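Local atomic coordinates of chitinase (Thermococcus chitonophagus, PDB entry 5XSW), a protein that probably hydrolyses chitin as an endochitinase, this piece of the longer protein holding a pocket occupied by bound glycan. Residues Tyr478-Ala481 with Arg482-Pro486. Numbering follows the deposited sequence.
Sequences YYHA and RNYNP
Arg482 runs alongside Tyr478, one helical turn back, and lays its CD over a face of the phenol ring, 3.7 Å from the centroid, a CH-pi contact. The bend in its chain at chi3 (79°) brings the guanidinium beside the phenol oxygen, its plane 49° from that of the ring. There Arg482 NH1 makes a weak bond to Tyr478 OH (3.1 Å), while the stronger polar partners, Asp69 in a salt bridge with NH1 and the carbonyl of Thr71 for OH, belong to the N-terminal beta-strand part, against which this final helix packs. Replacing Arg482 by an alanine would remove the guanidinium and CD, and Asp69 would probably lose its positive mate and the Tyr478 ring its CH-pi cover. The backbone bond from Arg482 N to Tyr478 O (3.0 Å) is the last firm i to i+4 link of helix 475-482. Asn483, the first residue to leave helical angles, turns its side-chain amide back to the last turn and completes the tight part: ND2 meets Tyr479 O at 2.6 Å, nearly straight at 173°, with the acceptor in the amide plane. Looser is the exit, where Tyr484 N reaches Ala481 O by a weak 3.5 Å bond and a water bridges Ala481 O to Tyr484 O. The His480 and Tyr484 rings, oblique with centroids 5.8 Å apart, are nevertheless buried against helices 288-311 and 340-346.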
# COMPACT_ATOMS: atom_id res chain seq x y z
N TYR A 478 -4.96 -3.05 -12.25
CA TYR A 478 -4.72 -3.68 -13.55
C TYR A 478 -3.51 -4.56 -13.55
O TYR A 478 -3.59 -5.75 -13.90
CB TYR A 478 -4.59 -2.60 -14.62
CG TYR A 478 -4.57 -3.19 -16.06
CD1 TYR A 478 -5.75 -3.67 -16.67
CD2 TYR A 478 -3.39 -3.27 -16.76
CE1 TYR A 478 -5.71 -4.24 -17.97
CE2 TYR A 478 -3.34 -3.81 -18.08
CZ TYR A 478 -4.50 -4.28 -18.67
OH TYR A 478 -4.41 -4.81 -19.94
N TYR A 479 -2.34 -4.01 -13.20
CA TYR A 479 -1.14 -4.84 -13.25
C TYR A 479 -1.14 -5.89 -12.18
O TYR A 479 -0.68 -7.01 -12.38
CB TYR A 479 0.14 -3.97 -13.12
CG TYR A 479 0.18 -2.91 -14.17
CD1 TYR A 479 0.38 -3.22 -15.52
CD2 TYR A 479 -0.03 -1.60 -13.82
CE1 TYR A 479 0.37 -2.19 -16.50
CE2 TYR A 479 -0.04 -0.60 -14.75
CZ TYR A 479 0.17 -0.91 -16.09
OH TYR A 479 0.16 0.17 -16.99
N HIS A 480 -1.68 -5.56 -11.02
CA HIS A 480 -1.65 -6.55 -9.96
C HIS A 480 -2.56 -7.76 -10.27
O HIS A 480 -2.16 -8.92 -10.19
CB HIS A 480 -2.11 -5.93 -8.64
CG HIS A 480 -1.85 -6.81 -7.47
ND1 HIS A 480 -2.61 -6.79 -6.32
CD2 HIS A 480 -0.86 -7.71 -7.24
CE1 HIS A 480 -2.12 -7.65 -5.45
NE2 HIS A 480 -1.08 -8.26 -6.00
N ALA A 481 -3.80 -7.49 -10.63
CA ALA A 481 -4.76 -8.57 -10.89
C ALA A 481 -4.40 -9.34 -12.18
O ALA A 481 -4.57 -10.55 -12.22
CB ALA A 481 -6.21 -8.01 -10.97
N ARG A 482 -3.86 -8.67 -13.20
CA ARG A 482 -3.44 -9.46 -14.39
C ARG A 482 -2.27 -10.39 -14.08
O ARG A 482 -2.12 -11.39 -14.73
CB ARG A 482 -3.06 -8.58 -15.59
CG ARG A 482 -4.20 -7.75 -16.03
CD ARG A 482 -4.09 -7.39 -17.45
NE ARG A 482 -4.54 -8.56 -18.21
CZ ARG A 482 -4.32 -8.73 -19.49
NH1 ARG A 482 -3.63 -7.81 -20.15
NH2 ARG A 482 -4.75 -9.84 -20.09
N ASN A 483 -1.44 -10.06 -13.08
CA ASN A 483 -0.23 -10.87 -12.79
C ASN A 483 -0.39 -11.82 -11.59
O ASN A 483 0.60 -12.31 -11.05
CB ASN A 483 0.98 -9.94 -12.53
CG ASN A 483 1.50 -9.29 -13.80
OD1 ASN A 483 2.27 -9.91 -14.54
ND2 ASN A 483 1.05 -8.06 -14.09
N TYR A 484 -1.63 -12.04 -11.15
CA TYR A 484 -1.90 -12.76 -9.91
C TYR A 484 -2.29 -14.19 -10.28
O TYR A 484 -3.24 -14.38 -11.04
CB TYR A 484 -3.02 -12.04 -9.09
CG TYR A 484 -3.15 -12.53 -7.68
CD1 TYR A 484 -2.16 -12.26 -6.73
CD2 TYR A 484 -4.28 -13.26 -7.28
CE1 TYR A 484 -2.29 -12.73 -5.42
CE2 TYR A 484 -4.43 -13.71 -5.99
CZ TYR A 484 -3.44 -13.45 -5.06
OH TYR A 484 -3.61 -13.91 -3.78
N ASN A 485 -1.55 -15.18 -9.76
CA ASN A 485 -1.78 -16.59 -10.13
C ASN A 485 -1.78 -17.48 -8.91
O ASN A 485 -0.79 -18.13 -8.60
CB ASN A 485 -0.68 -17.06 -11.12
CG ASN A 485 -0.67 -16.22 -12.39
OD1 ASN A 485 0.27 -15.47 -12.63
ND2 ASN A 485 -1.75 -16.31 -13.18
N PRO A 486 -2.91 -17.50 -8.19
CA PRO A 486 -3.02 -18.22 -6.91
C PRO A 486 -3.39 -19.69 -7.10
O PRO A 486 -3.38 -20.19 -8.23
CB PRO A 486 -4.17 -17.48 -6.21
CG PRO A 486 -5.05 -17.00 -7.38
CD PRO A 486 -4.15 -16.77 -8.54
OXT PRO A 486 -3.74 -20.38 -6.12
O HOH W 1 -4.80 -13.10 -13.19